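Long-range contact in core protein VP4 (Bluetongue virus, PDB 2JHP), which caps viral messenger RNA as a multifunctional enzyme of the bluetongue virus inner core, carrying several capping reactions on one elongated chain: residues A[58-72]-A[78-90]. Numbering follows the deposited sequence.
Sequences TIRQLRGHGFIFIST and LADIIKTVDVRIP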
loop_
_atom_site.group_PDB
_atom_site.type_symbol
_atom_site.label_atom_id
_atom_site.label_comp_id
_atom_site.label_asym_id
_atom_site.label_seq_id
_atom_site.Cartn_x
_atom_site.Cartn_y
_atom_site.Cartn_z
ATOM N N THR A 58 26.519 -2.086 11.815
ATOM C CA THR A 58 25.829 -1.264 10.815
ATOM C C THR A 58 24.310 -1.464 10.880
ATOM O O THR A 58 23.816 -2.505 11.336
ATOM C CB THR A 58 26.301 -1.541 9.369
ATOM O OG1 THR A 58 25.878 -2.848 8.969
ATOM C CG2 THR A 58 27.832 -1.407 9.223
ATOM N N ILE A 59 23.581 -0.458 10.417
ATOM C CA ILE A 59 22.123 -0.479 10.385
ATOM C C ILE A 59 21.544 -1.747 9.715
ATOM O O ILE A 59 20.717 -2.445 10.311
ATOM C CB ILE A 59 21.543 0.847 9.778
ATOM C CG1 ILE A 59 20.037 0.736 9.565
ATOM C CG2 ILE A 59 22.206 1.208 8.463
ATOM C CD1 ILE A 59 19.271 0.713 10.809
ATOM N N ARG A 60 22.003 -2.040 8.502
ATOM C CA ARG A 60 21.584 -3.210 7.739
ATOM C C ARG A 60 21.912 -4.522 8.431
ATOM O O ARG A 60 21.174 -5.502 8.277
ATOM C CB ARG A 60 22.249 -3.209 6.363
ATOM C CG ARG A 60 21.670 -2.204 5.375
ATOM C CD ARG A 60 22.367 -2.355 4.063
ATOM N NE ARG A 60 21.841 -3.471 3.287
ATOM C CZ ARG A 60 22.587 -4.307 2.573
ATOM N NH1 ARG A 60 23.909 -4.183 2.553
ATOM N NH2 ARG A 60 22.005 -5.281 1.889
ATOM N N GLN A 61 23.033 -4.550 9.158
ATOM C CA GLN A 61 23.399 -5.717 9.952
ATOM C C GLN A 61 22.363 -5.905 11.037
ATOM O O GLN A 61 21.798 -6.996 11.176
ATOM C CB GLN A 61 24.797 -5.590 10.545
ATOM C CG GLN A 61 25.882 -5.906 9.549
ATOM C CD GLN A 61 27.293 -5.889 10.147
ATOM O OE1 GLN A 61 27.660 -4.974 10.898
ATOM N NE2 GLN A 61 28.092 -6.899 9.796
ATOM N N LEU A 62 22.085 -4.829 11.773
ATOM C CA LEU A 62 21.095 -4.887 12.853
ATOM C C LEU A 62 19.679 -5.156 12.340
ATOM O O LEU A 62 18.917 -5.877 12.979
ATOM C CB LEU A 62 21.159 -3.639 13.750
ATOM C CG LEU A 62 22.383 -3.519 14.670
ATOM C CD1 LEU A 62 22.355 -2.242 15.508
ATOM C CD2 LEU A 62 22.529 -4.735 15.577
ATOM N N ARG A 63 19.335 -4.600 11.180
ATOM C CA ARG A 63 18.024 -4.880 10.582
ATOM C C ARG A 63 17.874 -6.339 10.148
ATOM O O ARG A 63 16.788 -6.914 10.248
ATOM C CB ARG A 63 17.733 -3.943 9.416
ATOM C CG ARG A 63 17.356 -2.527 9.829
ATOM C CD ARG A 63 16.085 -2.434 10.604
ATOM N NE ARG A 63 15.625 -1.056 10.630
ATOM C CZ ARG A 63 14.898 -0.509 11.605
ATOM N NH1 ARG A 63 14.554 -1.217 12.673
ATOM N NH2 ARG A 63 14.527 0.764 11.523
ATOM N N GLY A 64 18.970 -6.931 9.684
ATOM C CA GLY A 64 18.996 -8.340 9.316
ATOM C C GLY A 64 18.776 -9.214 10.531
ATOM O O GLY A 64 18.298 -10.348 10.421
ATOM N N HIS A 65 19.123 -8.669 11.693
ATOM C CA HIS A 65 18.873 -9.314 12.973
ATOM C C HIS A 65 17.450 -9.115 13.494
ATOM O O HIS A 65 17.041 -9.784 14.446
ATOM C CB HIS A 65 19.873 -8.813 14.013
ATOM C CG HIS A 65 21.182 -9.525 13.967
ATOM N ND1 HIS A 65 21.349 -10.802 14.461
ATOM C CD2 HIS A 65 22.384 -9.150 13.470
ATOM C CE1 HIS A 65 22.600 -11.180 14.273
ATOM N NE2 HIS A 65 23.250 -10.194 13.679
ATOM N N GLY A 66 16.711 -8.199 12.876
ATOM C CA GLY A 66 15.380 -7.837 13.338
ATOM C C GLY A 66 15.310 -6.739 14.392
ATOM O O GLY A 66 14.330 -6.652 15.115
ATOM N N PHE A 67 16.331 -5.889 14.469
ATOM C CA PHE A 67 16.385 -4.779 15.438
ATOM C C PHE A 67 15.362 -3.668 15.215
ATOM O O PHE A 67 15.169 -3.188 14.088
ATOM C CB PHE A 67 17.771 -4.152 15.458
ATOM C CG PHE A 67 18.675 -4.749 16.465
ATOM C CD1 PHE A 67 19.120 -6.065 16.334
ATOM C CD2 PHE A 67 19.106 -4.008 17.554
ATOM C CE1 PHE A 67 19.978 -6.631 17.277
ATOM C CE2 PHE A 67 19.966 -4.568 18.505
ATOM C CZ PHE A 67 20.398 -5.883 18.361
ATOM N N ILE A 68 14.711 -3.280 16.309
ATOM C CA ILE A 68 13.870 -2.103 16.370
ATOM C C ILE A 68 14.433 -1.266 17.505
ATOM O O ILE A 68 14.687 -1.777 18.605
ATOM C CB ILE A 68 12.393 -2.468 16.627
ATOM C CG1 ILE A 68 11.784 -3.085 15.364
ATOM C CG2 ILE A 68 11.565 -1.243 17.103
ATOM C CD1 ILE A 68 10.337 -3.644 15.564
ATOM N N PHE A 69 14.624 0.020 17.232
ATOM C CA PHE A 69 15.327 0.895 18.157
ATOM C C PHE A 69 14.338 1.725 18.964
ATOM O O PHE A 69 13.549 2.490 18.408
ATOM C CB PHE A 69 16.346 1.749 17.395
ATOM C CG PHE A 69 17.291 0.936 16.548
ATOM C CD1 PHE A 69 16.956 0.578 15.247
ATOM C CD2 PHE A 69 18.510 0.504 17.056
ATOM C CE1 PHE A 69 17.837 -0.188 14.467
ATOM C CE2 PHE A 69 19.382 -0.257 16.278
ATOM C CZ PHE A 69 19.044 -0.600 14.988
ATOM N N ILE A 70 14.371 1.527 20.280
ATOM C CA ILE A 70 13.445 2.186 21.200
ATOM C C ILE A 70 14.223 3.025 22.212
ATOM O O ILE A 70 15.159 2.526 22.841
ATOM C CB ILE A 70 12.569 1.156 21.959
ATOM C CG1 ILE A 70 11.815 0.241 20.991
ATOM C CG2 ILE A 70 11.582 1.850 22.872
ATOM C CD1 ILE A 70 12.252 -1.193 21.046
ATOM N N SER A 71 13.837 4.291 22.373
ATOM C CA SER A 71 14.498 5.190 23.333
ATOM C C SER A 71 13.651 6.408 23.681
ATOM O O SER A 71 12.657 6.693 23.011
ATOM C CB SER A 71 15.849 5.675 22.779
ATOM O OG SER A 71 16.504 6.541 23.697
ATOM N N THR A 72 14.055 7.120 24.732
ATOM C CA THR A 72 13.513 8.446 25.013
ATOM C C THR A 72 14.195 9.468 24.102
ATOM O O THR A 72 13.568 10.434 23.666
ATOM C CB THR A 72 13.677 8.868 26.504
ATOM O OG1 THR A 72 15.064 8.882 26.866
ATOM C CG2 THR A 72 12.910 7.923 27.429
ATOM N N LEU A 78 25.033 4.283 15.507
ATOM C CA LEU A 78 25.473 3.007 14.944
ATOM C C LEU A 78 26.829 3.171 14.252
ATOM O O LEU A 78 27.380 4.279 14.218
ATOM C CB LEU A 78 24.419 2.463 13.971
ATOM C CG LEU A 78 23.282 1.555 14.455
ATOM C CD1 LEU A 78 22.820 1.855 15.867
ATOM C CD2 LEU A 78 22.109 1.630 13.493
ATOM N N ALA A 79 27.372 2.077 13.714
ATOM C CA ALA A 79 28.695 2.099 13.057
ATOM C C ALA A 79 28.624 2.722 11.676
ATOM O O ALA A 79 29.643 3.009 11.058
ATOM C CB ALA A 79 29.261 0.685 12.956
ATOM N N ASP A 80 27.396 2.936 11.225
ATOM C CA ASP A 80 27.075 3.184 9.837
ATOM C C ASP A 80 26.537 4.599 9.697
ATOM O O ASP A 80 27.065 5.401 8.931
ATOM C CB ASP A 80 25.979 2.183 9.426
ATOM C CG ASP A 80 25.857 2.008 7.919
ATOM O OD1 ASP A 80 26.372 2.849 7.148
ATOM O OD2 ASP A 80 25.238 1.005 7.507
ATOM N N ILE A 81 25.463 4.876 10.439
ATOM C CA ILE A 81 24.745 6.145 10.394
ATOM C C ILE A 81 24.284 6.525 11.805
ATOM O O ILE A 81 24.387 5.723 12.741
ATOM C CB ILE A 81 23.498 6.073 9.448
ATOM C CG1 ILE A 81 22.515 4.988 9.906
ATOM C CG2 ILE A 81 23.911 5.861 7.984
ATOM C CD1 ILE A 81 21.120 5.140 9.328
ATOM N N ILE A 82 23.791 7.752 11.952
ATOM C CA ILE A 82 23.090 8.157 13.163
ATOM C C ILE A 82 21.607 7.827 12.940
ATOM O O ILE A 82 20.861 8.606 12.331
ATOM C CB ILE A 82 23.339 9.656 13.509
ATOM C CG1 ILE A 82 24.836 9.901 13.744
ATOM C CG2 ILE A 82 22.561 10.063 14.747
ATOM C CD1 ILE A 82 25.235 11.354 13.888
ATOM N N LYS A 83 21.201 6.650 13.415
ATOM C CA LYS A 83 19.878 6.098 13.124
ATOM C C LYS A 83 18.763 6.773 13.910
ATOM O O LYS A 83 18.817 6.817 15.134
ATOM C CB LYS A 83 19.860 4.586 13.406
ATOM C CG LYS A 83 18.491 3.915 13.260
ATOM C CD LYS A 83 18.014 3.871 11.805
ATOM C CE LYS A 83 16.568 3.392 11.697
ATOM N NZ LYS A 83 15.561 4.494 11.735
ATOM N N THR A 84 17.747 7.272 13.204
ATOM C CA THR A 84 16.543 7.820 13.834
ATOM C C THR A 84 15.820 6.734 14.633
ATOM O O THR A 84 15.635 5.614 14.149
ATOM C CB THR A 84 15.570 8.425 12.793
ATOM O OG1 THR A 84 16.266 9.369 11.975
ATOM C CG2 THR A 84 14.407 9.131 13.476
ATOM N N VAL A 85 15.427 7.079 15.857
ATOM C CA VAL A 85 14.757 6.149 16.770
ATOM C C VAL A 85 13.396 5.697 16.227
ATOM O O VAL A 85 12.545 6.524 15.898
ATOM C CB VAL A 85 14.666 6.760 18.202
ATOM C CG1 VAL A 85 13.524 6.196 18.987
ATOM C CG2 VAL A 85 15.960 6.517 18.953
ATOM N N ASP A 86 13.225 4.381 16.100
ATOM C CA ASP A 86 11.980 3.776 15.601
ATOM C C ASP A 86 10.783 4.052 16.507
ATOM O O ASP A 86 9.742 4.509 16.042
ATOM C CB ASP A 86 12.134 2.257 15.425
ATOM C CG ASP A 86 13.033 1.878 14.258
ATOM O OD1 ASP A 86 13.635 0.786 14.325
ATOM O OD2 ASP A 86 13.139 2.653 13.281
ATOM N N VAL A 87 10.935 3.748 17.794
ATOM C CA VAL A 87 9.886 3.993 18.782
ATOM C C VAL A 87 10.420 4.982 19.799
ATOM O O VAL A 87 11.327 4.654 20.563
ATOM C CB VAL A 87 9.462 2.697 19.532
ATOM C CG1 VAL A 87 8.256 2.958 20.437
ATOM C CG2 VAL A 87 9.151 1.589 18.565
ATOM N N ARG A 88 9.870 6.190 19.814
ATOM C CA ARG A 88 10.279 7.155 20.834
ATOM C C ARG A 88 9.370 7.124 22.055
ATOM O O ARG A 88 8.205 7.507 21.989
ATOM C CB ARG A 88 10.425 8.579 20.285
ATOM C CG ARG A 88 11.140 9.487 21.262
ATOM C CD ARG A 88 11.619 10.773 20.636
ATOM N NE ARG A 88 12.417 11.528 21.601
ATOM C CZ ARG A 88 13.035 12.677 21.349
ATOM N NH1 ARG A 88 12.956 13.238 20.148
ATOM N NH2 ARG A 88 13.734 13.271 22.307
ATOM N N ILE A 89 9.935 6.647 23.159
ATOM C CA ILE A 89 9.245 6.560 24.436
ATOM C C ILE A 89 9.190 7.928 25.092
ATOM O O ILE A 89 10.229 8.544 25.335
ATOM C CB ILE A 89 9.929 5.553 25.393
ATOM C CG1 ILE A 89 10.066 4.187 24.721
ATOM C CG2 ILE A 89 9.160 5.446 26.718
ATOM C CD1 ILE A 89 8.744 3.544 24.322
ATOM N N PRO A 90 7.966 8.407 25.369
ATOM C CA PRO A 90 7.722 9.705 26.016
ATOM C C PRO A 90 8.343 9.787 27.411
ATOM O O PRO A 90 8.662 8.752 28.012
ATOM C CB PRO A 90 6.189 9.773 26.112
ATOM C CG PRO A 90 5.684 8.789 25.083
ATOM C CD PRO A 90 6.710 7.700 25.044
#
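Thr58, the N-cap of helix 59-64 in a capping box with Gln61, sets its CB against the carboxylate of Asp80. One residue on, Ile59 meets three parts of the returning chain: its CB packs on Leu78 CD2, CG2 faces Asp80, and CD1, carried by a CG1 anti to the backbone N (chi1 172°), lies 3.5 Å from Lys83 CD. Leu62 CD1 then reaches the Leu78 side chain. Arg63 illustrates how a buried charge pair can tie a helix to the loop that leads into an edge strand. Its guanidinium meets Asp86 end-on and nearly coplanar, 11° between the planes, with NH1 2.8 Å from Asp86 OD1 and NH2 2.9 Å from Asp86 OD2; NH2 also donates to OD1. Lys83 NZ, which donates to Thr84 O, adds a weak, longer salt bridge to Asp86 OD2, and Leu489 O and Thr490 OG1 bind Arg63 and Asp86 respectively. Past the Schellman motif at Gly66, strand 67-71 lies between 7-10 and the edge strand 87-88 of a five-stranded parallel sheet. Phe69 N, the third donor to Asp86 OD1, approaches from the anti side, well out of the carboxylate plane (3.2 Å, 167°), while Lys83 CG lies over one face of the Phe69 ring. The parallel ladder runs from Val87 N to Phe69 O, from Ser71 N to Val87 O and from Ile89 N to Ser71 O. Ile70 packs its CG1 on Val87 CB and presses CG2 against Ile89 CG1, where helix 99-112 also contacts Val87 and Ile89. At Thr72 the Arg88 side chain, extended from CG to NE, donates through NE to Thr72 O at 2.6 Å.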